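Local coordinates for protein L-threonine-O-3-phosphate decarboxylase (Porphyromonas gingivalis, PDB 3FKD) that probably binds pyridoxal 5'-phosphate and is thought to decarboxylate L-threonine O-3-phosphate, at residues N74-A79 with S194-Y199; Y199-L204 with I233-F238; C114-P117 with G123-D126. All coordinates share one frame; numbering follows the deposited sequence.

Interaction 1. Residues N74-A79 with S194-Y199; sequences NGPTAA and SFSHAY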
# COMPACT_ATOMS: atom_id res chain seq x y z
N ASN A 74 -2.22 -2.83 4.11
CA ASN A 74 -2.40 -2.59 2.69
C ASN A 74 -2.43 -3.91 1.89
O ASN A 74 -1.57 -4.11 1.05
CB ASN A 74 -1.26 -1.73 2.17
CG ASN A 74 -1.50 -1.15 0.77
OD1 ASN A 74 -2.60 -0.92 0.36
ND2 ASN A 74 -0.40 -0.86 0.07
N GLY A 75 -3.41 -4.78 2.11
CA GLY A 75 -3.42 -6.09 1.50
C GLY A 75 -2.78 -7.13 2.42
O GLY A 75 -2.05 -6.77 3.32
N PRO A 76 -3.08 -8.42 2.22
CA PRO A 76 -2.49 -9.40 3.15
C PRO A 76 -1.01 -9.56 2.89
O PRO A 76 -0.25 -9.78 3.85
CB PRO A 76 -3.26 -10.67 2.86
CG PRO A 76 -3.85 -10.46 1.49
CD PRO A 76 -4.21 -8.99 1.47
N THR A 77 -0.59 -9.41 1.63
CA THR A 77 0.85 -9.42 1.32
C THR A 77 1.66 -8.39 2.17
O THR A 77 2.65 -8.75 2.81
CB THR A 77 1.14 -9.21 -0.19
OG1 THR A 77 0.55 -10.24 -0.96
CG2 THR A 77 2.61 -9.21 -0.45
N ALA A 78 1.24 -7.11 2.18
CA ALA A 78 1.90 -6.12 3.03
C ALA A 78 2.14 -6.63 4.45
O ALA A 78 3.26 -6.50 4.97
CB ALA A 78 1.14 -4.76 3.06
N ALA A 79 1.10 -7.20 5.05
CA ALA A 79 1.21 -7.80 6.38
C ALA A 79 2.34 -8.84 6.53
O ALA A 79 2.91 -8.94 7.60
CB ALA A 79 -0.11 -8.41 6.81
N SER A 194 -7.71 -11.54 4.83
CA SER A 194 -7.72 -10.97 3.48
C SER A 194 -9.10 -10.56 2.94
O SER A 194 -10.08 -11.24 3.13
CB SER A 194 -7.08 -11.96 2.52
OG SER A 194 -7.11 -11.45 1.21
N PHE A 195 -9.15 -9.47 2.21
CA PHE A 195 -10.38 -9.04 1.60
C PHE A 195 -10.28 -9.30 0.11
O PHE A 195 -11.28 -9.23 -0.59
CB PHE A 195 -10.68 -7.55 1.90
CG PHE A 195 -11.28 -7.31 3.28
CD1 PHE A 195 -12.67 -7.31 3.47
CD2 PHE A 195 -10.47 -7.04 4.37
CE1 PHE A 195 -13.22 -7.12 4.72
CE2 PHE A 195 -11.02 -6.84 5.63
CZ PHE A 195 -12.38 -6.87 5.80
N SER A 196 -9.09 -9.61 -0.37
CA SER A 196 -8.93 -9.86 -1.80
C SER A 196 -9.65 -11.10 -2.32
O SER A 196 -10.26 -11.05 -3.38
CB SER A 196 -7.46 -9.99 -2.22
OG SER A 196 -6.59 -9.23 -1.44
N HIS A 197 -9.55 -12.21 -1.58
CA HIS A 197 -9.90 -13.54 -2.09
C HIS A 197 -11.37 -13.89 -1.95
O HIS A 197 -12.00 -14.19 -2.95
CB HIS A 197 -9.06 -14.63 -1.43
CG HIS A 197 -7.59 -14.39 -1.53
ND1 HIS A 197 -6.85 -14.72 -2.65
CD2 HIS A 197 -6.72 -13.86 -0.64
CE1 HIS A 197 -5.60 -14.39 -2.45
NE2 HIS A 197 -5.49 -13.88 -1.24
N ALA A 198 -11.88 -13.81 -0.71
CA ALA A 198 -13.26 -14.19 -0.37
C ALA A 198 -14.26 -13.25 -0.99
O ALA A 198 -15.40 -13.64 -1.20
CB ALA A 198 -13.47 -14.29 1.15
N TYR A 199 -13.83 -12.03 -1.31
CA TYR A 199 -14.77 -10.99 -1.75
C TYR A 199 -14.48 -10.36 -3.10
O TYR A 199 -15.18 -9.42 -3.48
CB TYR A 199 -14.92 -9.89 -0.72
CG TYR A 199 -15.03 -10.39 0.69
CD1 TYR A 199 -16.16 -11.09 1.14
CD2 TYR A 199 -14.00 -10.13 1.61
CE1 TYR A 199 -16.25 -11.55 2.46
CE2 TYR A 199 -14.08 -10.56 2.91
CZ TYR A 199 -15.20 -11.27 3.34
OH TYR A 199 -15.24 -11.68 4.64

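Interaction 2. Residues Y199-L204 with I233-F238; sequences YGIPGL and IEAAKF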
# COMPACT_ATOMS: atom_id res chain seq x y z
N TYR A 199 -13.83 -12.03 -1.31
CA TYR A 199 -14.77 -10.99 -1.75
C TYR A 199 -14.48 -10.36 -3.10
O TYR A 199 -15.18 -9.42 -3.48
CB TYR A 199 -14.92 -9.89 -0.72
CG TYR A 199 -15.03 -10.39 0.69
CD1 TYR A 199 -16.16 -11.09 1.14
CD2 TYR A 199 -14.00 -10.13 1.61
CE1 TYR A 199 -16.25 -11.55 2.46
CE2 TYR A 199 -14.08 -10.56 2.91
CZ TYR A 199 -15.20 -11.27 3.34
OH TYR A 199 -15.24 -11.68 4.64
N GLY A 200 -13.49 -10.87 -3.82
CA GLY A 200 -13.26 -10.47 -5.19
C GLY A 200 -12.74 -9.07 -5.34
O GLY A 200 -12.91 -8.44 -6.37
N ILE A 201 -12.10 -8.56 -4.29
CA ILE A 201 -11.55 -7.22 -4.37
C ILE A 201 -10.02 -7.12 -4.14
O ILE A 201 -9.53 -6.33 -3.33
CB ILE A 201 -12.38 -6.23 -3.58
CG1 ILE A 201 -12.61 -6.75 -2.16
CG2 ILE A 201 -13.73 -6.06 -4.29
CD1 ILE A 201 -12.67 -5.68 -1.13
N PRO A 202 -9.27 -7.89 -4.94
CA PRO A 202 -7.80 -7.88 -4.93
C PRO A 202 -7.19 -6.49 -5.25
O PRO A 202 -6.14 -6.15 -4.72
CB PRO A 202 -7.42 -8.88 -6.05
CG PRO A 202 -8.66 -9.25 -6.73
CD PRO A 202 -9.83 -8.55 -6.13
N GLY A 203 -7.86 -5.72 -6.11
CA GLY A 203 -7.39 -4.41 -6.50
C GLY A 203 -7.50 -3.31 -5.44
O GLY A 203 -6.84 -2.30 -5.55
N LEU A 204 -8.31 -3.53 -4.42
CA LEU A 204 -8.45 -2.59 -3.33
C LEU A 204 -7.32 -2.63 -2.33
O LEU A 204 -7.09 -1.65 -1.63
CB LEU A 204 -9.78 -2.83 -2.61
CG LEU A 204 -10.91 -1.82 -2.81
CD1 LEU A 204 -10.64 -1.01 -4.05
CD2 LEU A 204 -12.27 -2.54 -2.90
N ILE A 233 -10.97 1.09 2.83
CA ILE A 233 -11.51 1.15 4.18
C ILE A 233 -13.04 1.07 4.08
O ILE A 233 -13.70 0.38 4.85
CB ILE A 233 -11.02 2.43 4.98
CG1 ILE A 233 -9.69 2.15 5.71
CG2 ILE A 233 -12.01 2.81 6.03
CD1 ILE A 233 -8.73 3.35 5.80
N GLU A 234 -13.54 1.73 3.04
CA GLU A 234 -14.95 1.90 2.79
C GLU A 234 -15.60 0.58 2.29
O GLU A 234 -16.69 0.22 2.73
CB GLU A 234 -15.11 3.06 1.81
CG GLU A 234 -16.51 3.44 1.49
CD GLU A 234 -17.28 4.12 2.64
OE1 GLU A 234 -16.68 4.46 3.67
OE2 GLU A 234 -18.51 4.30 2.50
N ALA A 235 -14.91 -0.14 1.40
CA ALA A 235 -15.35 -1.45 0.95
C ALA A 235 -15.44 -2.42 2.11
O ALA A 235 -16.44 -3.13 2.27
CB ALA A 235 -14.43 -1.99 -0.13
N ALA A 236 -14.39 -2.45 2.92
CA ALA A 236 -14.35 -3.36 4.06
C ALA A 236 -15.47 -3.11 5.07
O ALA A 236 -16.08 -4.07 5.55
CB ALA A 236 -12.97 -3.33 4.76
N LYS A 237 -15.70 -1.84 5.40
CA LYS A 237 -16.78 -1.44 6.30
C LYS A 237 -18.14 -1.98 5.83
O LYS A 237 -18.93 -2.48 6.62
CB LYS A 237 -16.83 0.09 6.42
CG LYS A 237 -16.06 0.61 7.59
CD LYS A 237 -15.81 2.10 7.47
CE LYS A 237 -14.84 2.60 8.56
NZ LYS A 237 -14.46 4.01 8.41
N PHE A 238 -18.38 -1.86 4.53
CA PHE A 238 -19.58 -2.39 3.88
C PHE A 238 -19.71 -3.93 3.96
O PHE A 238 -20.74 -4.46 4.37
CB PHE A 238 -19.64 -1.92 2.43
CG PHE A 238 -20.99 -2.06 1.82
CD1 PHE A 238 -21.25 -3.07 0.91
CD2 PHE A 238 -22.01 -1.21 2.15
CE1 PHE A 238 -22.50 -3.20 0.35
CE2 PHE A 238 -23.25 -1.35 1.60
CZ PHE A 238 -23.50 -2.34 0.70

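Interaction 3. Residues C114-P117 with G123-D126; sequences CFYP and GEAD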
# COMPACT_ATOMS: atom_id res chain seq x y z
N CYS A 114 14.04 -22.39 6.43
CA CYS A 114 13.93 -23.83 6.30
C CYS A 114 12.68 -24.28 5.54
O CYS A 114 11.54 -23.87 5.85
CB CYS A 114 13.83 -24.47 7.68
SG CYS A 114 15.28 -24.30 8.67
N PHE A 115 12.85 -25.18 4.58
CA PHE A 115 11.69 -25.66 3.89
C PHE A 115 11.15 -26.98 4.44
O PHE A 115 11.81 -27.66 5.23
CB PHE A 115 11.92 -25.67 2.39
CG PHE A 115 12.11 -24.30 1.82
CD1 PHE A 115 11.00 -23.48 1.59
CD2 PHE A 115 13.37 -23.81 1.56
CE1 PHE A 115 11.14 -22.23 1.09
CE2 PHE A 115 13.53 -22.54 1.07
CZ PHE A 115 12.40 -21.74 0.84
N TYR A 116 9.93 -27.31 4.05
CA TYR A 116 9.26 -28.49 4.56
C TYR A 116 8.00 -28.76 3.73
O TYR A 116 7.23 -27.86 3.42
CB TYR A 116 8.91 -28.31 6.04
CG TYR A 116 8.51 -29.62 6.65
CD1 TYR A 116 7.19 -30.04 6.64
CD2 TYR A 116 9.48 -30.48 7.17
CE1 TYR A 116 6.83 -31.28 7.16
CE2 TYR A 116 9.14 -31.72 7.70
CZ TYR A 116 7.81 -32.11 7.70
OH TYR A 116 7.45 -33.32 8.23
N PRO A 117 7.80 -30.03 3.36
CA PRO A 117 6.75 -30.45 2.42
C PRO A 117 5.33 -30.34 3.02
O PRO A 117 5.07 -30.95 4.05
CB PRO A 117 7.08 -31.91 2.14
CG PRO A 117 8.43 -32.17 2.71
CD PRO A 117 8.58 -31.18 3.84
N GLY A 123 3.31 -31.55 11.71
CA GLY A 123 3.28 -31.74 13.15
C GLY A 123 4.51 -32.46 13.65
O GLY A 123 4.72 -32.65 14.85
N GLU A 124 5.37 -32.81 12.70
CA GLU A 124 6.39 -33.80 12.88
C GLU A 124 7.64 -33.34 12.12
O GLU A 124 8.51 -34.12 11.76
CB GLU A 124 5.82 -35.09 12.31
CG GLU A 124 6.61 -36.33 12.40
CD GLU A 124 6.37 -37.11 11.16
OE1 GLU A 124 6.02 -36.43 10.17
OE2 GLU A 124 6.50 -38.36 11.16
N ALA A 125 7.72 -32.03 11.90
CA ALA A 125 8.90 -31.38 11.36
C ALA A 125 9.80 -30.96 12.53
O ALA A 125 9.47 -31.20 13.69
CB ALA A 125 8.51 -30.18 10.54
N ASP A 126 10.92 -30.33 12.21
CA ASP A 126 11.87 -29.92 13.26
C ASP A 126 11.69 -28.45 13.67
O ASP A 126 12.17 -27.55 12.98
CB ASP A 126 13.31 -30.16 12.79
CG ASP A 126 14.32 -30.14 13.92
OD1 ASP A 126 13.90 -30.26 15.09
OD2 ASP A 126 15.53 -30.04 13.63

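Interaction 1. Residues N74-A79 with S194-Y199
The P76 ring lies against the side chain of S194, at the start of helix 75-86 in the large domain of a fold type I pyridoxal-phosphate protein. In this fold the start of that helix and the serine-rich segment after strand 189-194 generally cradle the cofactor phosphate, so the contact probably lies at the cofactor pocket. H197 probably occupies the position at which relatives with an S-x-S/T-K pattern carry the Schiff-base lysine. P76 CG does most of the touching, 3.4 Å from S194 OG and 3.7 Å from S194 CB, while P76 CD faces S196 OG at 3.8 Å. Proline suits a first helical turn, where its missing N-H costs no helix bond. Before it, G75 has a phi of 94°, a backbone shape that glycine, having no CB, takes without strain.

S194 OG lies opposite its own backbone N (chi1 178°), which sets it beside the proline and within range of S196 N. There it accepts a weak capping bond from that N at the start of the short, weakly bonded helix 196-199, a role well suited to serine. The second subunit closes the surroundings: its Y47 packs on S196 and H197, and its A227 O bonds N74 ND2. Across the contact itself the union is one of packing, and the polar link stays within 194-199: S196 N reaches S194 OG over 3.1 Å, bent to 135°.

Interaction 2. Residues Y199-L204 with I233-F238
A235, on helix 230-241, meets I201 and L204 of the loop that joins helix 196-199 to strand 207-210, in the large domain of the fold type I pyridoxal-phosphate architecture. Following the helix in order, I233 packs on P48 and A52, and E234 heads for helix 31-39, touching L37 and pairing its OE2 with H36 NE2 in a weak hydrogen bond. A235 then presents its methyl to the loop. Its CB touches L204 CD2 at 3.6 Å and I201 CD1 more loosely, at 4.2 Å, so that one small residue lets two branched side chains approach the helix; L33 and L37 adjoin the same methyl. One residue on, A236 faces L55, K237 runs along T54 and M58 of helix 53-62, and F238 stacks with H36.

On the loop side, I201 has CG1 set between its backbone N and carbonyl carbon (chi1 52°), and CD1 extends from there to the alanine. G200 follows helix 196-199 with positive phi (71°), a turn that glycine makes easily. I44 of the second subunit packs on I201, P202 and L204. A tight bend brings the two apolar side chains to the same helix, held by L204 N bonding to I201 O over 3.2 Å.

Interaction 3. Residues C114-P117 with G123-D126
This is a CH-pi contact at the protein surface: the methyl of A125 sits over one face of the Y116 ring, where edge strand 112-117 of the seven-stranded sheet turns into the loop leading to strand 132-136. A125 CB is 3.5 Å from the ring centroid and only 19° off the ring normal, so it comes down over the face, shifted toward the CE2 side, with Y116 CE2 the closest atom at 3.3 Å. The arrangement follows from the tyrosine's first torsion: with CG opposite the backbone N (chi1 -167°) the ring swings off the strand toward the returning loop. Alanine suits the place because a single methyl can rest on the ring face while the backbone stays close. On the other face lies P117 CD, 3.2 Å above the ring plane, so the ring is sandwiched between two aliphatic groups.

The phenol end is fixed separately. Y116 OH donates to D121 O, in the turn just before G123, whose own N is taken by D121 OD1. The backbone carbonyl of E124 remains 3.8 Å from Y116 OH, near but not bonded. Tyrosine therefore serves twice, as an apolar plate and as a tether for the turn.

Strand 91-96 lies next to 112-117 in the sheet and bonds its backbone, C114 to S92 and I94, and Y116 to I96; its L93 touches both Y116 and A125.

Overall arrangement
Interactions 1 and 2 are neighbours, their centres 9 Å apart. They share Y199 and touch directly, F195 O against I201 CG1, so the chain from strand 189-194 to strand 207-210 is packed first on helix 75-86 and then on helix 230-241. Both meet the second subunit, so both lie at the dimer interface. Interaction 3 stands apart, about 26 Å from interaction 1 and 35 Å from interaction 2 between centres. It falls within the long span between 74-79 and 194-199, and lies at the other outermost strand of the seven-stranded sheet from strand 70-73, which leads into interaction 1. The first two thus belong to the dimer-facing, probably cofactor-bearing side, the third to the sheet's far edge.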